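PDB 4OVJ: extracellular solute-binding protein family 1 from Alicyclobacillus acidocaldarius subsp. acidocaldarius, which probably binds an extracellular solute and presents it to an ABC transporter for uptake. Local coordinates for residues A[140-145]-A[273-279]; A[261-265]-A[351-355]; A[209-215]-A[402-406]; A[184-188]-A[380-384]. Numbering follows the deposited sequence.

Contact 1: residues A[140-145]-A[273-279]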
loop_
_atom_site.group_PDB
_atom_site.type_symbol
_atom_site.label_atom_id
_atom_site.label_comp_id
_atom_site.label_asym_id
_atom_site.label_seq_id
_atom_site.Cartn_x
_atom_site.Cartn_y
_atom_site.Cartn_z
ATOM N N ALA A 140 4.098 -6.495 5.470
ATOM C CA ALA A 140 4.100 -7.797 6.122
ATOM C C ALA A 140 5.543 -8.242 6.269
ATOM O O ALA A 140 6.420 -7.774 5.545
ATOM C CB ALA A 140 3.357 -8.802 5.269
ATOM N N VAL A 141 5.774 -9.137 7.215
ATOM C CA VAL A 141 6.997 -9.921 7.242
ATOM C C VAL A 141 6.731 -11.181 6.441
ATOM O O VAL A 141 5.814 -11.934 6.741
ATOM C CB VAL A 141 7.402 -10.272 8.676
ATOM C CG1 VAL A 141 8.590 -11.209 8.668
ATOM C CG2 VAL A 141 7.714 -9.011 9.463
ATOM N N ILE A 142 7.518 -11.359 5.388
ATOM C CA ILE A 142 7.457 -12.536 4.532
ATOM C C ILE A 142 8.648 -13.387 4.934
ATOM O O ILE A 142 9.799 -12.950 4.852
ATOM C CB ILE A 142 7.537 -12.177 3.043
ATOM C CG1 ILE A 142 6.506 -11.092 2.698
ATOM C CG2 ILE A 142 7.324 -13.426 2.204
ATOM C CD1 ILE A 142 6.477 -10.674 1.249
ATOM N N TYR A 143 8.382 -14.596 5.405
ATOM C CA TYR A 143 9.441 -15.394 6.009
ATOM C C TYR A 143 9.423 -16.863 5.566
ATOM O O TYR A 143 8.385 -17.419 5.204
ATOM C CB TYR A 143 9.410 -15.284 7.540
ATOM C CG TYR A 143 8.207 -15.926 8.194
ATOM C CD1 TYR A 143 6.988 -15.264 8.275
ATOM C CD2 TYR A 143 8.287 -17.200 8.731
ATOM C CE1 TYR A 143 5.883 -15.859 8.867
ATOM C CE2 TYR A 143 7.193 -17.800 9.323
ATOM C CZ TYR A 143 5.991 -17.121 9.387
ATOM O OH TYR A 143 4.901 -17.726 9.946
ATOM N N ASP A 144 10.611 -17.457 5.582
ATOM C CA ASP A 144 10.797 -18.878 5.322
ATOM C C ASP A 144 10.272 -19.654 6.538
ATOM O O ASP A 144 10.869 -19.628 7.625
ATOM C CB ASP A 144 12.289 -19.122 5.074
ATOM C CG ASP A 144 12.646 -20.582 4.840
ATOM O OD1 ASP A 144 11.972 -21.485 5.354
ATOM O OD2 ASP A 144 13.669 -20.822 4.178
ATOM N N GLU A 145 9.136 -20.311 6.354
ATOM C CA GLU A 145 8.483 -21.040 7.437
ATOM C C GLU A 145 9.397 -22.039 8.116
ATOM O O GLU A 145 9.493 -22.070 9.341
ATOM C CB GLU A 145 7.298 -21.819 6.903
ATOM C CG GLU A 145 6.031 -21.042 6.800
ATOM C CD GLU A 145 4.836 -21.975 6.784
ATOM O OE1 GLU A 145 4.824 -22.890 5.926
ATOM O OE2 GLU A 145 3.933 -21.802 7.637
ATOM N N ARG A 273 10.982 -23.145 -1.373
ATOM C CA ARG A 273 10.722 -23.086 0.058
ATOM C C ARG A 273 9.447 -22.318 0.329
ATOM O O ARG A 273 9.179 -21.290 -0.289
ATOM C CB ARG A 273 11.891 -22.454 0.806
ATOM C CG ARG A 273 12.230 -21.030 0.390
ATOM C CD ARG A 273 13.482 -20.646 1.113
ATOM N NE ARG A 273 14.022 -19.371 0.679
ATOM C CZ ARG A 273 14.744 -18.562 1.446
ATOM N NH1 ARG A 273 14.984 -18.863 2.705
ATOM N NH2 ARG A 273 15.241 -17.444 0.941
ATOM N N SER A 274 8.650 -22.851 1.241
ATOM C CA SER A 274 7.352 -22.270 1.549
ATOM C C SER A 274 7.492 -20.995 2.356
ATOM O O SER A 274 8.171 -20.962 3.387
ATOM C CB SER A 274 6.511 -23.271 2.322
ATOM O OG SER A 274 6.321 -24.427 1.540
ATOM N N LEU A 275 6.826 -19.950 1.878
ATOM C CA LEU A 275 6.812 -18.662 2.558
ATOM C C LEU A 275 5.503 -18.442 3.303
ATOM O O LEU A 275 4.435 -18.889 2.874
ATOM C CB LEU A 275 7.002 -17.544 1.550
ATOM C CG LEU A 275 8.258 -17.627 0.696
ATOM C CD1 LEU A 275 8.369 -16.391 -0.200
ATOM C CD2 LEU A 275 9.509 -17.790 1.552
ATOM N N ALA A 276 5.611 -17.782 4.439
ATOM C CA ALA A 276 4.458 -17.419 5.249
ATOM C C ALA A 276 4.545 -15.934 5.577
ATOM O O ALA A 276 5.566 -15.287 5.337
ATOM C CB ALA A 276 4.408 -18.250 6.516
ATOM N N LEU A 277 3.454 -15.425 6.117
ATOM C CA LEU A 277 3.264 -14.013 6.367
ATOM C C LEU A 277 2.914 -13.732 7.819
ATOM O O LEU A 277 2.106 -14.430 8.433
ATOM C CB LEU A 277 2.156 -13.487 5.471
ATOM C CG LEU A 277 2.298 -13.758 3.974
ATOM C CD1 LEU A 277 1.073 -13.290 3.210
ATOM C CD2 LEU A 277 3.527 -13.055 3.456
ATOM N N ALA A 278 3.534 -12.693 8.353
ATOM C CA ALA A 278 3.205 -12.168 9.672
ATOM C C ALA A 278 2.967 -10.682 9.566
ATOM O O ALA A 278 3.493 -10.022 8.671
ATOM C CB ALA A 278 4.322 -12.436 10.647
ATOM N N LEU A 279 2.173 -10.141 10.485
ATOM C CA LEU A 279 2.104 -8.687 10.596
ATOM C C LEU A 279 3.449 -8.167 11.107
ATOM O O LEU A 279 4.145 -8.855 11.859
ATOM C CB LEU A 279 0.981 -8.255 11.540
ATOM C CG LEU A 279 -0.421 -8.615 11.061
ATOM C CD1 LEU A 279 -1.431 -8.248 12.140
ATOM C CD2 LEU A 279 -0.758 -7.941 9.734
HETATM O O HOH W 1 2.332 -17.032 9.493
HETATM O O HOH W 2 9.828 -23.014 4.358
#
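Small residues make room for large ones here, most plainly at A276, whose methyl group sits between two bulkier neighbours. The Y143 ring lies over it, Y143 CZ 3.5 Å from A276 CB, and the side chain of E145 closes in, E145 CG 3.2 Å from A276 CB. On the same face the ring borders A278, Y143 CE1 4.2 Å from A278 CB, and a water lies between Y143 OH and L277 O, donating to the latter. On the other face the bump is I142: it fits between L275 and L277, I142 CG2 4.0 Å from L275 CD1 and I142 CG1 3.6 Å from L277 CD2, and helix 263-269 covers this patch through L267. Paired hydrogen bonds join the backbones: V141 N to A278 O (2.8 Å), and A278 N to V141 O, Y143 N to A276 O and A276 N to Y143 O (each 2.9 Å). Where strand 128-144 ends and just before 275-278 begins, D144 OD2 forms a salt bridge with R273 NH1 at 2.8 Å; R273 also pairs with D255. This is an antiparallel edge pairing within a mixed sheet, strand 275-278 against strand 128-144 of the solute-binding fold.

Contact 2: residues A[261-265]-A[351-355]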
loop_
_atom_site.group_PDB
_atom_site.type_symbol
_atom_site.label_atom_id
_atom_site.label_comp_id
_atom_site.label_asym_id
_atom_site.label_seq_id
_atom_site.Cartn_x
_atom_site.Cartn_y
_atom_site.Cartn_z
ATOM N N VAL A 261 2.998 -6.688 1.140
ATOM C CA VAL A 261 2.498 -8.047 1.111
ATOM C C VAL A 261 2.299 -8.581 -0.312
ATOM O O VAL A 261 2.423 -9.782 -0.537
ATOM C CB VAL A 261 1.221 -8.206 1.972
ATOM C CG1 VAL A 261 0.016 -7.565 1.300
ATOM C CG2 VAL A 261 0.967 -9.671 2.268
ATOM N N ASN A 262 2.045 -7.684 -1.264
ATOM C CA ASN A 262 1.868 -8.030 -2.677
ATOM C C ASN A 262 3.036 -8.804 -3.258
ATOM O O ASN A 262 2.862 -9.578 -4.198
ATOM C CB ASN A 262 1.616 -6.768 -3.530
ATOM C CG ASN A 262 2.884 -5.962 -3.819
ATOM O OD1 ASN A 262 3.372 -5.219 -2.971
ATOM N ND2 ASN A 262 3.399 -6.069 -5.052
ATOM N N TYR A 263 4.225 -8.592 -2.698
ATOM C CA TYR A 263 5.423 -9.261 -3.175
ATOM C C TYR A 263 5.442 -10.761 -2.911
ATOM O O TYR A 263 6.279 -11.457 -3.487
ATOM C CB TYR A 263 6.690 -8.627 -2.582
ATOM C CG TYR A 263 7.081 -7.335 -3.244
ATOM C CD1 TYR A 263 7.518 -7.318 -4.563
ATOM C CD2 TYR A 263 7.045 -6.136 -2.553
ATOM C CE1 TYR A 263 7.889 -6.141 -5.181
ATOM C CE2 TYR A 263 7.410 -4.944 -3.168
ATOM C CZ TYR A 263 7.829 -4.959 -4.482
ATOM O OH TYR A 263 8.214 -3.801 -5.111
ATOM N N VAL A 264 4.552 -11.277 -2.054
ATOM C CA VAL A 264 4.618 -12.703 -1.744
ATOM C C VAL A 264 4.422 -13.573 -2.989
ATOM O O VAL A 264 5.039 -14.629 -3.092
ATOM C CB VAL A 264 3.669 -13.143 -0.602
ATOM C CG1 VAL A 264 2.221 -13.076 -1.029
ATOM C CG2 VAL A 264 4.009 -14.561 -0.136
ATOM N N VAL A 265 3.591 -13.135 -3.935
ATOM C CA VAL A 265 3.351 -13.945 -5.134
ATOM C C VAL A 265 4.636 -14.049 -5.952
ATOM O O VAL A 265 5.054 -15.148 -6.319
ATOM C CB VAL A 265 2.206 -13.376 -5.998
ATOM C CG1 VAL A 265 2.185 -14.029 -7.377
ATOM C CG2 VAL A 265 0.882 -13.563 -5.276
ATOM N N PRO A 351 -0.327 -18.667 -2.583
ATOM C CA PRO A 351 0.229 -17.405 -2.075
ATOM C C PRO A 351 -0.800 -16.270 -2.025
ATOM O O PRO A 351 -0.762 -15.453 -1.099
ATOM C CB PRO A 351 1.371 -17.078 -3.049
ATOM C CG PRO A 351 1.632 -18.327 -3.807
ATOM C CD PRO A 351 0.424 -19.202 -3.731
ATOM N N GLU A 352 -1.709 -16.222 -3.000
ATOM C CA GLU A 352 -2.785 -15.231 -2.990
ATOM C C GLU A 352 -3.701 -15.429 -1.772
ATOM O O GLU A 352 -4.053 -14.466 -1.105
ATOM C CB GLU A 352 -3.576 -15.266 -4.305
ATOM C CG GLU A 352 -2.727 -14.858 -5.506
ATOM C CD GLU A 352 -3.381 -15.087 -6.863
ATOM O OE1 GLU A 352 -4.308 -15.908 -6.984
ATOM O OE2 GLU A 352 -2.943 -14.438 -7.837
ATOM N N LYS A 353 -4.078 -16.672 -1.485
ATOM C CA LYS A 353 -4.885 -16.973 -0.300
ATOM C C LYS A 353 -4.198 -16.469 0.967
ATOM O O LYS A 353 -4.833 -15.863 1.829
ATOM C CB LYS A 353 -5.145 -18.479 -0.175
ATOM C CG LYS A 353 -6.061 -19.054 -1.244
ATOM C CD LYS A 353 -6.408 -20.511 -0.955
ATOM C CE LYS A 353 -6.874 -21.238 -2.208
ATOM N NZ LYS A 353 -7.996 -20.533 -2.879
ATOM N N ALA A 354 -2.892 -16.713 1.064
ATOM C CA ALA A 354 -2.103 -16.274 2.206
ATOM C C ALA A 354 -2.141 -14.756 2.344
ATOM O O ALA A 354 -2.291 -14.247 3.444
ATOM C CB ALA A 354 -0.665 -16.751 2.084
ATOM N N GLU A 355 -2.001 -14.053 1.224
ATOM C CA GLU A 355 -2.086 -12.593 1.198
ATOM C C GLU A 355 -3.421 -12.125 1.730
ATOM O O GLU A 355 -3.483 -11.182 2.498
ATOM C CB GLU A 355 -2.049 -12.058 -0.225
ATOM C CG GLU A 355 -0.720 -11.783 -0.840
ATOM C CD GLU A 355 -0.895 -10.968 -2.107
ATOM O OE1 GLU A 355 -0.869 -9.721 -2.033
ATOM O OE2 GLU A 355 -1.132 -11.569 -3.158
HETATM O O HOH W 3 0.036 -10.162 -5.103
#
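E355 sets the shape of this helix-to-helix contact. Its CA-to-CB bond points sideways, but chi1 in the m well, chi2 at t and chi3 near 91° bring the carboxylate across to the start of helix 263-269. On the way its methylene meets V264, with E355 CG only 3.2 Å from V264 CG1. V264 is in the p rotamer, a well that valine seldom uses in a helix, and this turns CG1 toward the neighbouring helix, where V264 CG1 also lies 3.8 Å from P351 O. V265, one residue on, is in the ordinary t well; its CG2 touches P351 CB at 4.2 Å, E352 CG at 3.8 Å and E355 OE2 at 3.5 Å, so one methyl spans a full turn of helix 350-365. The charged end of E355 is met by water, which donates to E355 OE2 (2.7 Å) and to N262 O (3.0 Å), linking side chain to backbone. N262, also p, points its CB away and gives its amide oxygen to N137, while the carboxylate of E352 turns back to S349 N. Behind the interface L277 of strand 275-278 packs against V261, V264 and A354, and V261 rests on N137 and A140 of strand 128-144, so helices 263-269 and 350-365 lie side by side on the face of the sheet that carries L277.

Contact 3: residues A[209-215]-A[402-406]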
loop_
_atom_site.group_PDB
_atom_site.type_symbol
_atom_site.label_atom_id
_atom_site.label_comp_id
_atom_site.label_asym_id
_atom_site.label_seq_id
_atom_site.Cartn_x
_atom_site.Cartn_y
_atom_site.Cartn_z
ATOM N N PHE A 209 8.773 13.963 12.637
ATOM C CA PHE A 209 9.391 13.119 13.653
ATOM C C PHE A 209 10.636 13.793 14.205
ATOM O O PHE A 209 11.153 14.746 13.622
ATOM C CB PHE A 209 9.770 11.761 13.062
ATOM C CG PHE A 209 10.740 11.863 11.926
ATOM C CD1 PHE A 209 12.114 11.848 12.156
ATOM C CD2 PHE A 209 10.281 12.020 10.623
ATOM C CE1 PHE A 209 13.004 11.965 11.109
ATOM C CE2 PHE A 209 11.170 12.123 9.571
ATOM C CZ PHE A 209 12.535 12.104 9.818
ATOM N N THR A 210 11.125 13.264 15.321
ATOM C CA THR A 210 12.296 13.810 15.997
ATOM C C THR A 210 13.548 13.001 15.679
ATOM O O THR A 210 13.484 11.857 15.227
ATOM C CB THR A 210 12.112 13.771 17.514
ATOM O OG1 THR A 210 11.976 12.413 17.936
ATOM C CG2 THR A 210 10.887 14.570 17.938
ATOM N N GLU A 211 14.702 13.594 15.956
ATOM C CA GLU A 211 15.970 12.910 15.748
ATOM C C GLU A 211 16.050 11.599 16.521
ATOM O O GLU A 211 16.527 10.597 15.988
ATOM C CB GLU A 211 17.125 13.823 16.128
ATOM C CG GLU A 211 18.482 13.296 15.732
ATOM C CD GLU A 211 19.570 14.279 16.076
ATOM O OE1 GLU A 211 19.524 15.415 15.554
ATOM O OE2 GLU A 211 20.456 13.928 16.872
ATOM N N SER A 212 15.583 11.625 17.759
ATOM C CA SER A 212 15.586 10.460 18.625
ATOM C C SER A 212 14.887 9.262 17.983
ATOM O O SER A 212 15.371 8.134 18.026
ATOM C CB SER A 212 14.878 10.820 19.922
ATOM O OG SER A 212 15.093 9.824 20.878
ATOM N N THR A 213 13.734 9.523 17.386
ATOM C CA THR A 213 12.947 8.478 16.729
ATOM C C THR A 213 13.709 7.841 15.564
ATOM O O THR A 213 13.712 6.618 15.396
ATOM C CB THR A 213 11.649 9.083 16.221
ATOM O OG1 THR A 213 10.940 9.624 17.342
ATOM C CG2 THR A 213 10.800 8.043 15.487
ATOM N N LEU A 214 14.375 8.670 14.772
ATOM C CA LEU A 214 15.157 8.155 13.653
ATOM C C LEU A 214 16.407 7.424 14.138
ATOM O O LEU A 214 16.731 6.363 13.638
ATOM C CB LEU A 214 15.529 9.263 12.680
ATOM C CG LEU A 214 16.409 8.895 11.486
ATOM C CD1 LEU A 214 15.824 7.718 10.730
ATOM C CD2 LEU A 214 16.533 10.121 10.592
ATOM N N VAL A 215 17.094 7.978 15.132
ATOM C CA VAL A 215 18.291 7.320 15.655
ATOM C C VAL A 215 17.964 5.954 16.272
ATOM O O VAL A 215 18.727 5.004 16.100
ATOM C CB VAL A 215 19.049 8.218 16.658
ATOM C CG1 VAL A 215 20.180 7.448 17.328
ATOM C CG2 VAL A 215 19.618 9.419 15.926
ATOM N N ALA A 402 21.267 10.923 10.860
ATOM C CA ALA A 402 19.956 11.466 11.204
ATOM C C ALA A 402 19.981 12.995 11.161
ATOM O O ALA A 402 19.136 13.598 10.502
ATOM C CB ALA A 402 19.504 10.972 12.563
ATOM N N GLU A 403 20.959 13.611 11.829
ATOM C CA GLU A 403 21.055 15.075 11.862
ATOM C C GLU A 403 21.199 15.687 10.486
ATOM O O GLU A 403 20.514 16.651 10.150
ATOM C CB GLU A 403 22.221 15.531 12.737
ATOM C CG GLU A 403 21.783 15.712 14.166
ATOM C CD GLU A 403 22.534 16.794 14.917
ATOM O OE1 GLU A 403 23.710 17.052 14.587
ATOM O OE2 GLU A 403 21.932 17.374 15.853
ATOM N N GLN A 404 22.089 15.105 9.694
ATOM C CA GLN A 404 22.376 15.588 8.352
ATOM C C GLN A 404 21.154 15.454 7.448
ATOM O O GLN A 404 20.759 16.411 6.775
ATOM C CB GLN A 404 23.563 14.806 7.772
ATOM C CG GLN A 404 24.070 15.317 6.437
ATOM C CD GLN A 404 25.458 14.789 6.096
ATOM O OE1 GLN A 404 25.597 13.708 5.527
ATOM N NE2 GLN A 404 26.492 15.558 6.432
ATOM N N PHE A 405 20.540 14.275 7.457
ATOM C CA PHE A 405 19.359 14.031 6.635
ATOM C C PHE A 405 18.209 14.981 6.974
ATOM O O PHE A 405 17.548 15.493 6.078
ATOM C CB PHE A 405 18.862 12.581 6.741
ATOM C CG PHE A 405 17.463 12.407 6.224
ATOM C CD1 PHE A 405 17.226 12.350 4.859
ATOM C CD2 PHE A 405 16.379 12.372 7.092
ATOM C CE1 PHE A 405 15.941 12.235 4.363
ATOM C CE2 PHE A 405 15.091 12.258 6.601
ATOM C CZ PHE A 405 14.872 12.187 5.235
HETATM N N MSE A 406 17.970 15.185 8.267
HETATM C CA MSE A 406 16.833 15.982 8.736
HETATM C C MSE A 406 17.016 17.435 8.416
HETATM O O MSE A 406 16.062 18.099 8.005
HETATM C CB MSE A 406 16.644 15.804 10.232
HETATM C CG MSE A 406 16.050 14.434 10.509
HETATM SE SE MSE A 406 15.843 14.162 12.434
HETATM C CE MSE A 406 14.295 15.372 12.640
#
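Starting at A402, the methyl group receives three side chains of helix 211-226: L214 CD2 and V215 CG2 come to 3.7 Å from A402 CB, and E211 CG lies 4.1 Å from it. E403 follows at the exposed side, where E211 OE1 is 2.7 Å from E403 CG and 3.1 Å from E403 OE2, two acceptors of like charge side by side. The two short helical segments run at 123°, axes 10.1 Å apart, a crossing that brings the last helix, 398-414, onto helix 211-226 in the binding-protein fold; T210 stands at the N-cap of the latter. F405 faces inward: its CE2 meets F209 CZ edge against edge at 4.1 Å, its CD2 is 4.2 Å from L214 CD2, and F384 and W185 surround it. M406, a selenomethionine, extends its side chain along the first turn of helix 211-226. M406 SE is 3.5 Å from E211 CA and 5.0 Å from the F209 ring centroid, an oblique Met-aromatic contact, while M406 CE reaches F209 O at 3.4 Å.

Contact 4: residues A[184-188]-A[380-384]. With SO4 (sulfate ion), chain B.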
loop_
_atom_site.group_PDB
_atom_site.type_symbol
_atom_site.label_atom_id
_atom_site.label_comp_id
_atom_site.label_asym_id
_atom_site.label_seq_id
_atom_site.Cartn_x
_atom_site.Cartn_y
_atom_site.Cartn_z
ATOM N N SER A 184 14.184 1.679 4.845
ATOM C CA SER A 184 13.741 2.519 3.752
ATOM C C SER A 184 12.917 3.622 4.369
ATOM O O SER A 184 12.478 3.524 5.525
ATOM C CB SER A 184 12.878 1.732 2.763
ATOM O OG SER A 184 11.620 1.374 3.333
ATOM N N TRP A 185 12.676 4.654 3.587
ATOM C CA TRP A 185 11.869 5.777 4.048
ATOM C C TRP A 185 10.493 5.310 4.507
ATOM O O TRP A 185 10.006 5.743 5.560
ATOM C CB TRP A 185 11.763 6.764 2.909
ATOM C CG TRP A 185 11.061 8.063 3.121
ATOM C CD1 TRP A 185 10.124 8.592 2.299
ATOM C CD2 TRP A 185 11.302 9.050 4.136
ATOM N NE1 TRP A 185 9.741 9.821 2.741
ATOM C CE2 TRP A 185 10.448 10.138 3.865
ATOM C CE3 TRP A 185 12.133 9.113 5.254
ATOM C CZ2 TRP A 185 10.395 11.283 4.680
ATOM C CZ3 TRP A 185 12.103 10.250 6.048
ATOM C CH2 TRP A 185 11.239 11.322 5.755
ATOM N N GLN A 186 9.869 4.401 3.759
ATOM C CA GLN A 186 8.535 3.977 4.149
ATOM C C GLN A 186 8.534 2.995 5.332
ATOM O O GLN A 186 7.608 3.028 6.148
ATOM C CB GLN A 186 7.736 3.469 2.943
ATOM C CG GLN A 186 7.468 4.544 1.876
ATOM C CD GLN A 186 6.699 5.755 2.391
ATOM O OE1 GLN A 186 5.918 5.659 3.336
ATOM N NE2 GLN A 186 6.920 6.908 1.768
ATOM N N THR A 187 9.550 2.145 5.498
ATOM C CA THR A 187 9.565 1.356 6.744
ATOM C C THR A 187 9.885 2.246 7.943
ATOM O O THR A 187 9.405 1.994 9.046
ATOM C CB THR A 187 10.495 0.133 6.752
ATOM O OG1 THR A 187 11.865 0.534 6.662
ATOM C CG2 THR A 187 10.138 -0.835 5.646
ATOM N N PHE A 188 10.699 3.280 7.740
ATOM C CA PHE A 188 10.862 4.264 8.786
ATOM C C PHE A 188 9.519 4.956 9.113
ATOM O O PHE A 188 9.220 5.230 10.275
ATOM C CB PHE A 188 11.937 5.309 8.472
ATOM C CG PHE A 188 12.044 6.335 9.548
ATOM C CD1 PHE A 188 12.376 5.957 10.838
ATOM C CD2 PHE A 188 11.724 7.658 9.304
ATOM C CE1 PHE A 188 12.389 6.873 11.867
ATOM C CE2 PHE A 188 11.756 8.585 10.329
ATOM C CZ PHE A 188 12.087 8.196 11.612
ATOM N N ILE A 380 13.340 13.439 -1.121
ATOM C CA ILE A 380 13.580 13.163 0.302
ATOM C C ILE A 380 13.753 11.662 0.546
ATOM O O ILE A 380 14.645 11.244 1.272
ATOM C CB ILE A 380 12.462 13.756 1.186
ATOM C CG1 ILE A 380 12.540 15.286 1.119
ATOM C CG2 ILE A 380 12.616 13.294 2.629
ATOM C CD1 ILE A 380 11.452 16.022 1.852
ATOM N N ASP A 381 12.901 10.865 -0.078
ATOM C CA ASP A 381 12.996 9.400 -0.020
ATOM C C ASP A 381 14.382 8.938 -0.500
ATOM O O ASP A 381 15.041 8.113 0.149
ATOM C CB ASP A 381 11.872 8.812 -0.879
ATOM C CG ASP A 381 11.759 7.306 -0.789
ATOM O OD1 ASP A 381 12.780 6.602 -0.826
ATOM O OD2 ASP A 381 10.616 6.810 -0.735
ATOM N N GLN A 382 14.827 9.491 -1.625
ATOM C CA GLN A 382 16.140 9.149 -2.162
ATOM C C GLN A 382 17.248 9.591 -1.211
ATOM O O GLN A 382 18.185 8.829 -0.979
ATOM C CB GLN A 382 16.348 9.716 -3.578
ATOM C CG GLN A 382 17.624 9.231 -4.253
ATOM C CD GLN A 382 17.686 7.711 -4.386
ATOM O OE1 GLN A 382 16.871 7.111 -5.078
ATOM N NE2 GLN A 382 18.657 7.084 -3.720
ATOM N N ASP A 383 17.143 10.806 -0.662
ATOM C CA ASP A 383 18.119 11.292 0.324
ATOM C C ASP A 383 18.164 10.378 1.551
ATOM O O ASP A 383 19.232 10.120 2.100
ATOM C CB ASP A 383 17.828 12.731 0.777
ATOM C CG ASP A 383 17.947 13.750 -0.347
ATOM O OD1 ASP A 383 18.671 13.483 -1.338
ATOM O OD2 ASP A 383 17.320 14.836 -0.234
ATOM N N PHE A 384 17.001 9.890 1.984
ATOM C CA PHE A 384 16.958 8.985 3.124
ATOM C C PHE A 384 17.707 7.702 2.817
ATOM O O PHE A 384 18.553 7.253 3.602
ATOM C CB PHE A 384 15.519 8.690 3.511
ATOM C CG PHE A 384 15.382 7.926 4.798
ATOM C CD1 PHE A 384 15.439 8.584 6.010
ATOM C CD2 PHE A 384 15.210 6.550 4.791
ATOM C CE1 PHE A 384 15.298 7.895 7.204
ATOM C CE2 PHE A 384 15.072 5.851 5.976
ATOM C CZ PHE A 384 15.116 6.518 7.182
HETATM S S SO4 B . 9.575 0.206 0.579
HETATM O O1 SO4 B . 10.761 1.044 0.318
HETATM O O2 SO4 B . 8.321 0.961 0.326
HETATM O O3 SO4 B . 9.590 -0.951 -0.338
HETATM O O4 SO4 B . 9.636 -0.270 1.976
HETATM O O HOH W 4 14.092 4.965 1.073
HETATM O O HOH W 5 10.650 3.799 0.942
HETATM O O HOH W 6 8.174 7.693 -0.654
#
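S184 is still extended when helix 185-194 begins, and serves as its N-cap; the partner segment lies within helix 377-392, and the two come closest at W185 and D381, whose CA atoms are 5.6 Å apart. The start is a capping box: T187 N donates to S184 OG (3.1 Å) and S184 N to T187 OG1 (3.2 Å). S184 OG also lies 2.9 Å from SO4 O4, the sulfate probably coming from the crystallisation liquor and held further by Y139 and W260.

Between the helices sits an aromatic cluster of W185, F188 and F384. The W185 indole packs on the partner helix, with D381 CA over the face of its five-membered ring and I380 CG2 off-centre and oblique to the six-membered one, both CH-pi contacts 4.1 Å from the ring centroids. F384 CD1 reaches W185 CE3 at 3.4 Å with the rings oblique, and F384 CZ touches F188 CB at 3.6 Å. The indole nitrogen W185 NE1 is taken up by D377. Polar bridging falls to water: one accepts from W185 N (2.9 Å) and donates to D381 OD1 (2.8 Å), and another accepts from Q186 NE2 (2.8 Å) and donates to D381 OD2 (2.6 Å).

From the N terminus the chain opens contact 1 at 140-145, contact 4 at 184-188, contact 3 at 209-215 and contact 2 at 261-265. They close in a different order. Contact 1 shuts first, at 273-279, crossing each of the others; contact 2 follows at 351-355, nested inside the loops of contacts 3 and 4; then 380-384 completes contact 4 and 402-406 contact 3, these two crossing. In space they form two touching pairs. Contacts 1 and 2 join sheet to helices 263-269 and 350-365, while contacts 3 and 4 bring the last two helices of the chain onto helices 185-194 and 211-226. The centres of contacts 1 and 4 are about 24 Å apart.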